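Local coordinates for protein cyclohexadienyl dehydratase (Synthetic construct, PDB 5JOS) that probably catalyses the dehydration of prephenate and arogenate in phenylalanine biosynthesis, using a scaffold related to periplasmic solute-binding proteins, at residues Ser14-Ile19 / Lys58-Lys63; Phe83-Gly88 / Gln218-Tyr223; Thr143-Ala148 / Ile157-Asn162; Thr180-Ala185 / Ala197-Lys202. One frame throughout, in Å; residues are numbered along the deposited sequence.

Interaction 1 (Ser14-Ile19 / Lys58-Lys63); sequences SRLDEI and KSLGVK
A chi1 of -173° swings the Leu16 branch away from the backbone N, to the side of the carbonyl carbon, while the CG of Leu60 lies beside the backbone N and anti to the carbonyl carbon (chi1 -70°); these two choices bring the leucines together across the contact. The side chains pass each other at a slant and touch through single methyls, Leu16 CD1 resting 3.7 Å from Leu60 CD2. Ile19, one turn further along its helix, points toward the other segment and touches both Leu60 and Val62. Its CG2 is 4.5 Å from Leu60 CD1 and 4.3 Å from CG2 of Val62, and its carbonyl O meets the other branch of that valine, with CG1 at 4.0 Å. No hydrogen bond crosses the interface, and the contact is van der Waals packing, mostly between aliphatic branches.

Each segment is also shaped by bonds of its own. Ser14 and Asp17 form a capping box: Asp17 N donates to Ser14 OG over 3.2 Å, and Ser14 N returns a nearly straight bond of 3.1 Å to Asp17 OD2, using the anti lone pair of that carboxylate oxygen. On segment 58-63, Gly61, with positive phi, closes a Schellman motif; Val62, next in the chain, points toward Ile19.

Helix 218-233 packs alongside, with Leu16 touching Glu219 and Leu60 touching Tyr223, while Val62 meets Leu25 of strand 24-29. The contact thus joins the start of helix 15-22 to the end of helix 48-60 beside the parallel sheet that holds strand 63-68.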
loop_
_atom_site.group_PDB
_atom_site.type_symbol
_atom_site.label_atom_id
_atom_site.label_comp_id
_atom_site.label_asym_id
_atom_site.label_seq_id
_atom_site.Cartn_x
_atom_site.Cartn_y
_atom_site.Cartn_z
ATOM N N SER A 14 -25.341 -5.757 14.991
ATOM C CA SER A 14 -24.452 -5.698 13.835
ATOM C C SER A 14 -23.196 -6.518 14.091
ATOM O O SER A 14 -22.941 -6.976 15.202
ATOM C CB SER A 14 -24.049 -4.248 13.576
ATOM O OG SER A 14 -23.380 -3.699 14.722
ATOM N N ARG A 15 -22.382 -6.680 13.063
ATOM C CA ARG A 15 -21.081 -7.250 13.257
ATOM C C ARG A 15 -20.263 -6.415 14.238
ATOM O O ARG A 15 -19.480 -6.945 15.021
ATOM C CB ARG A 15 -20.361 -7.324 11.914
ATOM C CG ARG A 15 -21.204 -7.943 10.735
ATOM C CD ARG A 15 -20.306 -8.405 9.557
ATOM N NE ARG A 15 -19.430 -9.486 10.070
ATOM C CZ ARG A 15 -18.245 -9.353 10.685
ATOM N NH1 ARG A 15 -17.626 -8.171 10.803
ATOM N NH2 ARG A 15 -17.658 -10.445 11.153
ATOM N N LEU A 16 -20.425 -5.093 14.200
ATOM C CA LEU A 16 -19.694 -4.247 15.156
ATOM C C LEU A 16 -20.070 -4.616 16.610
ATOM O O LEU A 16 -19.203 -4.738 17.506
ATOM C CB LEU A 16 -19.935 -2.776 14.824
ATOM C CG LEU A 16 -19.119 -1.786 15.627
ATOM C CD1 LEU A 16 -17.609 -1.926 15.427
ATOM C CD2 LEU A 16 -19.562 -0.407 15.204
ATOM N N ASP A 17 -21.348 -4.932 16.839
ATOM C CA ASP A 17 -21.727 -5.440 18.152
ATOM C C ASP A 17 -21.163 -6.784 18.511
ATOM O O ASP A 17 -20.830 -6.959 19.707
ATOM C CB ASP A 17 -23.219 -5.552 18.301
ATOM C CG ASP A 17 -23.857 -4.235 18.330
ATOM O OD1 ASP A 17 -23.461 -3.410 19.177
ATOM O OD2 ASP A 17 -24.709 -3.988 17.473
ATOM N N GLU A 18 -21.128 -7.729 17.532
ATOM C CA GLU A 18 -20.672 -9.073 17.781
ATOM C C GLU A 18 -19.242 -8.965 18.263
ATOM O O GLU A 18 -18.795 -9.690 19.153
ATOM C CB GLU A 18 -20.719 -9.953 16.478
ATOM N N ILE A 19 -18.471 -8.121 17.584
ATOM C CA ILE A 19 -17.032 -7.925 17.906
ATOM C C ILE A 19 -16.920 -7.409 19.330
ATOM O O ILE A 19 -16.161 -7.959 20.163
ATOM C CB ILE A 19 -16.354 -6.923 16.936
ATOM C CG1 ILE A 19 -16.340 -7.487 15.507
ATOM C CG2 ILE A 19 -14.908 -6.643 17.341
ATOM C CD1 ILE A 19 -16.244 -6.439 14.411
ATOM N N LYS A 58 -7.502 -1.784 19.479
ATOM C CA LYS A 58 -7.385 -0.979 20.650
ATOM C C LYS A 58 -8.421 0.137 20.540
ATOM O O LYS A 58 -9.059 0.482 21.487
ATOM C CB LYS A 58 -5.953 -0.454 20.710
ATOM C CG LYS A 58 -5.634 0.512 21.838
ATOM C CD LYS A 58 -4.164 0.962 21.746
ATOM C CE LYS A 58 -3.624 1.549 23.070
ATOM N NZ LYS A 58 -3.787 3.035 23.180
ATOM N N SER A 59 -8.611 0.702 19.369
ATOM C CA SER A 59 -9.642 1.717 19.246
ATOM C C SER A 59 -11.044 1.158 19.672
ATOM O O SER A 59 -11.805 1.780 20.270
ATOM C CB SER A 59 -9.741 2.085 17.790
ATOM O OG SER A 59 -10.750 3.038 17.614
ATOM N N LEU A 60 -11.303 -0.083 19.310
ATOM C CA LEU A 60 -12.497 -0.725 19.639
ATOM C C LEU A 60 -12.601 -1.135 21.083
ATOM O O LEU A 60 -13.687 -1.505 21.530
ATOM C CB LEU A 60 -12.675 -1.940 18.739
ATOM C CG LEU A 60 -12.977 -1.584 17.277
ATOM C CD1 LEU A 60 -12.746 -2.814 16.422
ATOM C CD2 LEU A 60 -14.401 -1.121 17.060
ATOM N N GLY A 61 -11.484 -1.149 21.793
ATOM C CA GLY A 61 -11.490 -1.614 23.175
ATOM C C GLY A 61 -11.537 -3.119 23.176
ATOM O O GLY A 61 -12.165 -3.654 24.065
ATOM N N VAL A 62 -10.946 -3.813 22.200
ATOM C CA VAL A 62 -10.935 -5.302 22.208
ATOM C C VAL A 62 -9.548 -5.889 21.942
ATOM O O VAL A 62 -8.669 -5.193 21.462
ATOM C CB VAL A 62 -11.920 -5.918 21.167
ATOM C CG1 VAL A 62 -13.335 -5.380 21.410
ATOM C CG2 VAL A 62 -11.498 -5.645 19.721
ATOM N N LYS A 63 -9.400 -7.198 22.165
ATOM C CA LYS A 63 -8.178 -7.926 21.770
ATOM C C LYS A 63 -8.121 -8.182 20.258
ATOM O O LYS A 63 -9.151 -8.348 19.631
ATOM C CB LYS A 63 -8.141 -9.264 22.543
#

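Interaction 2 (Phe83-Gly88 / Gln218-Tyr223); sequences FDIAMG and QEFLNY
Asp84 is the first residue of segment 83-88 to meet Phe220, and it does so mainly through its backbone. Its carbonyl O approaches the ring at the edge and in the ring plane, 3.7 Å from CE2. The CB of Asp84 also points at the helix and lies 4.2 Å from the same ring carbon, but its carboxylate is engaged with arginines: OD2 forms a salt bridge with Arg22, and OD1 forms salt bridges with both Arg15 and Arg26. The acid is therefore held by three guanidinium groups while its main chain presents an oxygen to the aromatic edge.

Ile85 follows, on the short strand 85-86. Its CB reaches CE2 of Phe220 at 4.2 Å on an oblique line, and Leu56 of helix 48-60 and Tyr211 of strand 205-213 pack on the same side chain. Beyond it, Met87 turns to Val52 and Ala53 of helix 48-60, and Phe220 has no further partner along this segment.

From the helix, one side chain makes the whole contact. With chi1 at -171°, the Phe220 ring leaves on the side of the carbonyl carbon, opposite N, and extends from helix 218-233 to Asp84 and Ile85, where CE2 serves as the touching atom for both residues. Arg15, Leu16 and Leu25 also touch this side chain.

No hydrogen bond spans the segments. What remains is a carbonyl oxygen set against the edge of an aromatic ring, whose C-H groups carry slight positive charge, together with van der Waals packing: probably a mildly favourable electrostatic fit within a buried, largely apolar seam beside a cluster of charges.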
loop_
_atom_site.group_PDB
_atom_site.type_symbol
_atom_site.label_atom_id
_atom_site.label_comp_id
_atom_site.label_asym_id
_atom_site.label_seq_id
_atom_site.Cartn_x
_atom_site.Cartn_y
_atom_site.Cartn_z
ATOM N N PHE A 83 -13.099 -14.455 9.785
ATOM C CA PHE A 83 -12.499 -13.302 10.439
ATOM C C PHE A 83 -13.344 -12.103 10.117
ATOM O O PHE A 83 -14.188 -12.193 9.252
ATOM C CB PHE A 83 -11.025 -13.089 10.048
ATOM C CG PHE A 83 -10.737 -13.304 8.567
ATOM C CD1 PHE A 83 -11.109 -12.364 7.650
ATOM C CD2 PHE A 83 -10.152 -14.473 8.138
ATOM C CE1 PHE A 83 -10.827 -12.549 6.294
ATOM C CE2 PHE A 83 -9.843 -14.671 6.808
ATOM C CZ PHE A 83 -10.200 -13.715 5.885
ATOM N N ASP A 84 -13.134 -10.991 10.797
ATOM C CA ASP A 84 -14.027 -9.837 10.654
ATOM C C ASP A 84 -13.532 -8.881 9.591
ATOM O O ASP A 84 -14.296 -8.101 9.017
ATOM C CB ASP A 84 -14.051 -9.088 11.980
ATOM C CG ASP A 84 -14.597 -9.952 13.138
ATOM O OD1 ASP A 84 -15.703 -10.453 12.978
ATOM O OD2 ASP A 84 -13.892 -10.194 14.131
ATOM N N ILE A 85 -12.220 -8.913 9.329
ATOM C CA ILE A 85 -11.635 -7.970 8.430
ATOM C C ILE A 85 -10.298 -8.569 7.994
ATOM O O ILE A 85 -9.554 -9.242 8.796
ATOM C CB ILE A 85 -11.451 -6.642 9.115
ATOM C CG1 ILE A 85 -10.859 -5.577 8.192
ATOM C CG2 ILE A 85 -10.509 -6.772 10.308
ATOM C CD1 ILE A 85 -10.999 -4.142 8.778
ATOM N N ALA A 86 -9.978 -8.333 6.721
ATOM C CA ALA A 86 -8.680 -8.714 6.180
ATOM C C ALA A 86 -7.733 -7.526 6.122
ATOM O O ALA A 86 -8.062 -6.538 5.479
ATOM C CB ALA A 86 -8.858 -9.334 4.847
ATOM N N MET A 87 -6.559 -7.632 6.772
ATOM C CA MET A 87 -5.642 -6.523 6.869
ATOM C C MET A 87 -4.290 -7.103 6.565
ATOM O O MET A 87 -3.742 -7.938 7.350
ATOM C CB MET A 87 -5.639 -5.961 8.288
ATOM C CG MET A 87 -7.000 -5.394 8.675
ATOM S SD MET A 87 -7.150 -4.761 10.281
ATOM C CE MET A 87 -6.517 -3.117 10.105
ATOM N N GLY A 88 -3.730 -6.668 5.424
ATOM C CA GLY A 88 -2.548 -7.341 4.893
ATOM C C GLY A 88 -2.112 -6.973 3.477
ATOM O O GLY A 88 -1.850 -7.879 2.667
ATOM N N GLN A 218 -22.739 -1.891 7.004
ATOM C CA GLN A 218 -22.183 -0.505 6.833
ATOM C C GLN A 218 -21.661 0.060 8.168
ATOM O O GLN A 218 -20.884 1.003 8.149
ATOM C CB GLN A 218 -23.108 0.499 6.129
ATOM C CG GLN A 218 -23.161 0.399 4.602
ATOM C CD GLN A 218 -21.966 -0.268 3.878
ATOM O OE1 GLN A 218 -21.758 -1.527 3.888
ATOM N NE2 GLN A 218 -21.212 0.562 3.166
ATOM N N GLU A 219 -22.084 -0.522 9.302
ATOM C CA GLU A 219 -21.743 -0.007 10.577
ATOM C C GLU A 219 -20.270 -0.212 10.858
ATOM O O GLU A 219 -19.557 0.738 11.095
ATOM C CB GLU A 219 -22.589 -0.700 11.650
ATOM C CG GLU A 219 -22.679 0.115 12.912
ATOM C CD GLU A 219 -23.727 -0.413 13.898
ATOM O OE1 GLU A 219 -24.870 0.101 13.878
ATOM O OE2 GLU A 219 -23.373 -1.360 14.657
ATOM N N PHE A 220 -19.777 -1.436 10.709
ATOM C CA PHE A 220 -18.364 -1.670 10.900
ATOM C C PHE A 220 -17.558 -0.898 9.851
ATOM O O PHE A 220 -16.551 -0.252 10.137
ATOM C CB PHE A 220 -18.073 -3.149 10.821
ATOM C CG PHE A 220 -16.647 -3.553 11.209
ATOM C CD1 PHE A 220 -15.920 -2.854 12.103
ATOM C CD2 PHE A 220 -16.077 -4.652 10.642
ATOM C CE1 PHE A 220 -14.648 -3.243 12.469
ATOM C CE2 PHE A 220 -14.809 -5.055 10.973
ATOM C CZ PHE A 220 -14.090 -4.357 11.911
ATOM N N LEU A 221 -18.009 -0.923 8.623
ATOM C CA LEU A 221 -17.249 -0.282 7.579
ATOM C C LEU A 221 -17.154 1.244 7.882
ATOM O O LEU A 221 -16.118 1.858 7.706
ATOM C CB LEU A 221 -17.899 -0.489 6.237
ATOM C CG LEU A 221 -17.279 0.398 5.168
ATOM C CD1 LEU A 221 -16.030 -0.298 4.718
ATOM C CD2 LEU A 221 -18.142 0.683 3.959
ATOM N N ASN A 222 -18.260 1.858 8.261
ATOM C CA ASN A 222 -18.228 3.293 8.640
ATOM C C ASN A 222 -17.293 3.575 9.824
ATOM O O ASN A 222 -16.655 4.623 9.851
ATOM C CB ASN A 222 -19.600 3.757 9.031
ATOM C CG ASN A 222 -20.509 3.921 7.821
ATOM O OD1 ASN A 222 -20.108 3.835 6.695
ATOM N ND2 ASN A 222 -21.719 4.125 8.081
ATOM N N TYR A 223 -17.318 2.689 10.824
ATOM C CA TYR A 223 -16.380 2.823 11.918
ATOM C C TYR A 223 -14.976 2.827 11.369
ATOM O O TYR A 223 -14.181 3.652 11.697
ATOM C CB TYR A 223 -16.476 1.647 12.902
ATOM C CG TYR A 223 -15.677 1.834 14.203
ATOM C CD1 TYR A 223 -14.297 1.638 14.243
ATOM C CD2 TYR A 223 -16.315 2.171 15.414
ATOM C CE1 TYR A 223 -13.580 1.846 15.431
ATOM C CE2 TYR A 223 -15.586 2.366 16.593
ATOM C CZ TYR A 223 -14.214 2.190 16.589
ATOM O OH TYR A 223 -13.460 2.345 17.746
#

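Interaction 3 (Thr143-Ala148 / Ile157-Asn162); sequences TNEKFA and ITVYEN. With BEZ (benzoic acid), chain C.
Ala148 and Ile157 make the close half of this contact. Ile157 directs its CD1 at the helix, with CG1 anti to the carbonyl carbon and the chain extended beyond it (chi2 -179°), and that terminal methyl lies 3.7 Å from Ala148 CB and 3.5 Å from Ala148 O. One methyl thus fits against both the side chain and the carbonyl of a buried helical residue, and Val138 of the neighbouring strand 135-138 touches the same alanine.

The other half is more open and of mixed character. Glu145 runs extended from its helix and crosses Val159 obliquely, so that its carboxylate oxygen OE2 rests 3.6 Å from Val159 CG2. The polarity of that group is met by other residues: OE2 forms a salt bridge with NE of Arg149, one turn on, and OE1 accepts a hydrogen bond from Gly141 N in the loop leading to the helix. The valine therefore packs on a carboxylate already fixed in place. Further along, exposed Asn162 lies next to a bound benzoic acid, its ND2 3.4 Å from O1 of that ligand, while its OD1 is bonded to Asn139 ND2.

Helix 143-151 is the connection between parallel neighbours 135-138 and 156-159. Its packing on the second of these, an outermost strand of the five-stranded mixed sheet, is that of a beta-alpha-beta crossover, a recurrent unit of periplasmic binding protein lobes.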
loop_
_atom_site.group_PDB
_atom_site.type_symbol
_atom_site.label_atom_id
_atom_site.label_comp_id
_atom_site.label_asym_id
_atom_site.label_seq_id
_atom_site.Cartn_x
_atom_site.Cartn_y
_atom_site.Cartn_z
ATOM N N THR A 143 4.718 -1.449 -19.077
ATOM C CA THR A 143 4.074 -0.284 -18.525
ATOM C C THR A 143 5.036 0.857 -18.148
ATOM O O THR A 143 4.621 2.029 -18.170
ATOM C CB THR A 143 3.147 -0.729 -17.331
ATOM O OG1 THR A 143 3.875 -1.554 -16.416
ATOM C CG2 THR A 143 2.100 -1.572 -17.842
ATOM N N ASN A 144 6.297 0.569 -17.770
ATOM C CA ASN A 144 7.205 1.636 -17.471
ATOM C C ASN A 144 7.480 2.444 -18.713
ATOM O O ASN A 144 7.395 3.670 -18.679
ATOM C CB ASN A 144 8.502 1.112 -16.860
ATOM C CG ASN A 144 8.268 0.410 -15.566
ATOM O OD1 ASN A 144 7.399 0.834 -14.756
ATOM N ND2 ASN A 144 9.032 -0.664 -15.324
ATOM N N GLU A 145 7.794 1.757 -19.826
ATOM C CA GLU A 145 8.068 2.460 -21.016
ATOM C C GLU A 145 6.813 3.250 -21.499
ATOM O O GLU A 145 6.856 4.460 -21.829
ATOM C CB GLU A 145 8.568 1.482 -22.099
ATOM C CG GLU A 145 8.686 2.263 -23.438
ATOM C CD GLU A 145 9.368 1.510 -24.576
ATOM O OE1 GLU A 145 9.430 0.242 -24.552
ATOM O OE2 GLU A 145 9.822 2.264 -25.480
ATOM N N LYS A 146 5.695 2.572 -21.512
ATOM C CA LYS A 146 4.442 3.213 -21.915
ATOM C C LYS A 146 4.057 4.420 -21.008
ATOM O O LYS A 146 3.604 5.449 -21.470
ATOM C CB LYS A 146 3.392 2.102 -21.918
ATOM C CG LYS A 146 1.957 2.492 -22.140
ATOM C CD LYS A 146 1.070 1.468 -21.403
ATOM C CE LYS A 146 -0.154 1.040 -22.186
ATOM N NZ LYS A 146 -0.855 2.190 -22.804
ATOM N N PHE A 147 4.293 4.358 -19.718
ATOM C CA PHE A 147 4.010 5.517 -18.883
ATOM C C PHE A 147 4.886 6.714 -19.348
ATOM O O PHE A 147 4.451 7.890 -19.436
ATOM C CB PHE A 147 4.346 5.221 -17.402
ATOM C CG PHE A 147 4.075 6.359 -16.505
ATOM C CD1 PHE A 147 5.042 7.346 -16.305
ATOM C CD2 PHE A 147 2.845 6.463 -15.845
ATOM C CE1 PHE A 147 4.775 8.443 -15.478
ATOM C CE2 PHE A 147 2.589 7.562 -15.033
ATOM C CZ PHE A 147 3.558 8.527 -14.828
ATOM N N ALA A 148 6.151 6.423 -19.620
ATOM C CA ALA A 148 7.050 7.498 -19.967
ATOM C C ALA A 148 6.682 8.170 -21.299
ATOM O O ALA A 148 6.773 9.389 -21.414
ATOM C CB ALA A 148 8.478 7.009 -20.018
ATOM N N ILE A 157 14.084 10.099 -22.881
ATOM C CA ILE A 157 13.783 8.786 -22.444
ATOM C C ILE A 157 14.813 7.861 -23.088
ATOM O O ILE A 157 14.896 7.855 -24.284
ATOM C CB ILE A 157 12.430 8.379 -23.011
ATOM C CG1 ILE A 157 11.342 9.220 -22.345
ATOM C CG2 ILE A 157 12.183 6.882 -22.779
ATOM C CD1 ILE A 157 9.927 8.919 -22.794
ATOM N N THR A 158 15.500 7.058 -22.308
ATOM C CA THR A 158 16.325 5.970 -22.849
ATOM C C THR A 158 15.756 4.596 -22.425
ATOM O O THR A 158 15.416 4.412 -21.257
ATOM C CB THR A 158 17.728 6.058 -22.284
ATOM O OG1 THR A 158 18.325 7.310 -22.636
ATOM C CG2 THR A 158 18.600 4.966 -22.833
ATOM N N VAL A 159 15.679 3.662 -23.378
ATOM C CA VAL A 159 15.248 2.311 -23.154
ATOM C C VAL A 159 16.465 1.425 -22.917
ATOM O O VAL A 159 17.401 1.405 -23.709
ATOM C CB VAL A 159 14.503 1.772 -24.380
ATOM C CG1 VAL A 159 13.954 0.357 -24.153
ATOM C CG2 VAL A 159 13.313 2.652 -24.641
ATOM N N TYR A 160 16.448 0.700 -21.814
ATOM C CA TYR A 160 17.518 -0.203 -21.448
ATOM C C TYR A 160 17.115 -1.641 -21.815
ATOM O O TYR A 160 16.735 -1.928 -22.997
ATOM C CB TYR A 160 17.888 -0.018 -19.971
ATOM C CG TYR A 160 18.511 1.346 -19.715
ATOM C CD1 TYR A 160 17.723 2.476 -19.724
ATOM C CD2 TYR A 160 19.858 1.511 -19.445
ATOM C CE1 TYR A 160 18.270 3.736 -19.542
ATOM C CE2 TYR A 160 20.419 2.795 -19.191
ATOM C CZ TYR A 160 19.599 3.882 -19.243
ATOM O OH TYR A 160 20.057 5.176 -19.031
ATOM N N GLU A 161 17.339 -2.578 -20.899
ATOM C CA GLU A 161 16.832 -3.965 -21.055
ATOM C C GLU A 161 16.410 -4.395 -19.636
ATOM O O GLU A 161 16.906 -3.788 -18.652
ATOM C CB GLU A 161 17.847 -4.909 -21.624
ATOM C CG GLU A 161 18.245 -4.723 -23.097
ATOM C CD GLU A 161 17.140 -4.956 -24.102
ATOM O OE1 GLU A 161 16.133 -5.658 -23.789
ATOM O OE2 GLU A 161 17.311 -4.431 -25.245
ATOM N N ASN A 162 15.548 -5.402 -19.558
ATOM C CA ASN A 162 14.915 -5.756 -18.289
ATOM C C ASN A 162 16.024 -6.178 -17.305
ATOM O O ASN A 162 15.964 -5.769 -16.215
ATOM C CB ASN A 162 13.922 -6.895 -18.401
ATOM C CG ASN A 162 12.666 -6.535 -19.199
ATOM O OD1 ASN A 162 12.343 -5.367 -19.457
ATOM N ND2 ASN A 162 11.955 -7.537 -19.568
HETATM C C BEZ C . 15.600 -9.725 -20.434
HETATM O O1 BEZ C . 14.453 -9.414 -20.867
HETATM O O2 BEZ C . 16.447 -8.943 -19.867
HETATM C C1 BEZ C . 15.946 -11.164 -20.673
HETATM C C2 BEZ C . 17.032 -11.761 -20.055
HETATM C C3 BEZ C . 17.332 -13.078 -20.330
HETATM C C4 BEZ C . 16.581 -13.804 -21.230
HETATM C C5 BEZ C . 15.545 -13.202 -21.896
HETATM C C6 BEZ C . 15.212 -11.897 -21.588
#

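Interaction 4 (Thr180-Ala185 / Ala197-Lys202); sequences TDTVEA and AVLVDK
Ala185 and Ala197 meet methyl to methyl, their CB atoms 4.0 Å apart, and Ala197 CB also sits 3.8 Å from Ala185 O. With no longer side chain between them, the backbones come near: the CA atoms of Ala185 and Ala197 are 5.6 Å apart. A turn earlier on the helix, Thr182 CG2 touches Leu199 CD2 at 4.0 Å, the two side chains crossing at about a right angle.

The next shell fixes these groups. A chi1 of -60° sets Thr182 OG1 beside the backbone N, which leaves CG2 anti to it; OG1 is hydrogen-bonded to Thr112 OG1 and Gly110 N, which settles the rotation of the whole side chain. Strand 111-116 backs the contact, since Thr112 touches both Ala185 and Leu199; Leu247, the last residue, packs on Leu199. Further out, helix 182-190 carries Ala189, which with His192 and Leu195 forms the sodium site; the sodium ion lies about 8 Å from the side chain of Ala197.

No hydrogen bond joins the two segments. Their side chains meet through apolar groups, the two alanines probably allow the close backbone approach, and the threonine divides its roles: hydroxyl to Thr112 and Gly110, methyl to the loop.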
loop_
_atom_site.group_PDB
_atom_site.type_symbol
_atom_site.label_atom_id
_atom_site.label_comp_id
_atom_site.label_asym_id
_atom_site.label_seq_id
_atom_site.Cartn_x
_atom_site.Cartn_y
_atom_site.Cartn_z
ATOM N N THR A 180 9.352 2.953 -12.431
ATOM C CA THR A 180 9.166 1.558 -12.114
ATOM C C THR A 180 7.965 1.405 -11.187
ATOM O O THR A 180 7.503 2.392 -10.633
ATOM C CB THR A 180 10.461 1.018 -11.492
ATOM O OG1 THR A 180 10.376 -0.381 -11.314
ATOM C CG2 THR A 180 10.720 1.639 -10.212
ATOM N N ASP A 181 7.485 0.173 -10.984
ATOM C CA ASP A 181 6.468 -0.072 -9.947
ATOM C C ASP A 181 6.875 0.415 -8.582
ATOM O O ASP A 181 8.038 0.325 -8.209
ATOM C CB ASP A 181 6.110 -1.546 -9.810
ATOM C CG ASP A 181 5.385 -2.082 -11.023
ATOM O OD1 ASP A 181 4.698 -1.364 -11.733
ATOM O OD2 ASP A 181 5.508 -3.252 -11.272
ATOM N N THR A 182 5.872 0.832 -7.806
ATOM C CA THR A 182 6.078 1.382 -6.502
ATOM C C THR A 182 6.948 0.445 -5.626
ATOM O O THR A 182 7.930 0.899 -4.980
ATOM C CB THR A 182 4.785 1.696 -5.823
ATOM O OG1 THR A 182 4.103 2.645 -6.637
ATOM C CG2 THR A 182 5.031 2.259 -4.433
ATOM N N VAL A 183 6.606 -0.835 -5.618
ATOM C CA VAL A 183 7.293 -1.748 -4.762
ATOM C C VAL A 183 8.768 -1.791 -5.045
ATOM O O VAL A 183 9.569 -1.772 -4.145
ATOM C CB VAL A 183 6.673 -3.150 -4.772
ATOM C CG1 VAL A 183 6.909 -3.889 -6.067
ATOM C CG2 VAL A 183 7.250 -3.897 -3.579
ATOM N N GLU A 184 9.151 -1.774 -6.299
ATOM C CA GLU A 184 10.529 -1.758 -6.657
ATOM C C GLU A 184 11.229 -0.472 -6.322
ATOM O O GLU A 184 12.369 -0.518 -5.882
ATOM C CB GLU A 184 10.709 -1.938 -8.161
ATOM C CG GLU A 184 10.275 -3.304 -8.540
ATOM C CD GLU A 184 10.477 -3.567 -9.998
ATOM O OE1 GLU A 184 9.545 -4.172 -10.505
ATOM O OE2 GLU A 184 11.549 -3.215 -10.584
ATOM N N ALA A 185 10.621 0.645 -6.627
ATOM C CA ALA A 185 11.208 1.934 -6.225
ATOM C C ALA A 185 11.515 1.962 -4.782
ATOM O O ALA A 185 12.591 2.418 -4.394
ATOM C CB ALA A 185 10.313 3.129 -6.536
ATOM N N ALA A 197 12.983 7.293 -3.292
ATOM C CA ALA A 197 11.726 7.041 -4.058
ATOM C C ALA A 197 10.823 8.180 -3.739
ATOM O O ALA A 197 10.679 8.500 -2.590
ATOM C CB ALA A 197 11.028 5.760 -3.596
ATOM N N VAL A 198 10.169 8.784 -4.699
ATOM C CA VAL A 198 9.257 9.906 -4.390
ATOM C C VAL A 198 7.816 9.529 -4.716
ATOM O O VAL A 198 7.534 9.235 -5.840
ATOM C CB VAL A 198 9.650 11.138 -5.218
ATOM C CG1 VAL A 198 8.821 12.340 -4.781
ATOM C CG2 VAL A 198 11.127 11.435 -5.021
ATOM N N LEU A 199 6.904 9.475 -3.751
ATOM C CA LEU A 199 5.515 9.062 -4.053
ATOM C C LEU A 199 4.799 10.278 -4.683
ATOM O O LEU A 199 4.915 11.354 -4.210
ATOM C CB LEU A 199 4.711 8.539 -2.871
ATOM C CG LEU A 199 5.133 7.255 -2.119
ATOM C CD1 LEU A 199 4.111 7.057 -0.996
ATOM C CD2 LEU A 199 5.242 6.061 -3.107
ATOM N N VAL A 200 4.207 10.062 -5.829
ATOM C CA VAL A 200 3.526 11.092 -6.569
ATOM C C VAL A 200 2.119 10.517 -6.797
ATOM O O VAL A 200 1.977 9.290 -6.965
ATOM C CB VAL A 200 4.214 11.261 -7.944
ATOM C CG1 VAL A 200 3.560 12.401 -8.723
ATOM C CG2 VAL A 200 5.699 11.528 -7.795
ATOM N N ASP A 201 1.115 11.365 -6.895
ATOM C CA ASP A 201 -0.291 10.944 -7.142
ATOM C C ASP A 201 -0.553 10.743 -8.635
ATOM O O ASP A 201 0.352 10.403 -9.366
ATOM C CB ASP A 201 -1.222 11.946 -6.478
ATOM C CG ASP A 201 -0.910 12.094 -5.017
ATOM O OD1 ASP A 201 -0.571 11.061 -4.423
ATOM O OD2 ASP A 201 -0.960 13.201 -4.452
ATOM N N LYS A 202 -1.748 10.942 -9.113
ATOM C CA LYS A 202 -2.045 10.645 -10.514
ATOM C C LYS A 202 -1.127 11.525 -11.338
ATOM O O LYS A 202 -0.753 12.581 -10.917
ATOM C CB LYS A 202 -3.467 11.041 -10.859
ATOM C CG LYS A 202 -4.542 10.470 -9.934
ATOM C CD LYS A 202 -4.609 8.945 -10.043
ATOM C CE LYS A 202 -6.015 8.403 -9.766
ATOM N NZ LYS A 202 -6.177 7.089 -10.462
#

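The four contacts form two pairs on opposite sides of the chain's centre, in keeping with the two-lobed architecture of periplasmic binding proteins. Interactions 1 and 2 have centres 10 Å apart and touch: Arg15 of the first bridges to Asp84 of the second, and helix 218-233, which carries one side of interaction 2, also packs on interaction 1, next to the three-stranded parallel sheet. Interactions 3 and 4, with centres 15 Å apart, reach the same five-stranded mixed sheet and meet where Asn144 packs against Thr180. Centres of 1 and 3 lie 48 Å apart. Along the chain, 1 closes before 2 opens, and 3 and 4 follow one another inside the long loop closed by 2, so the chain leaves one lobe, builds the other and returns.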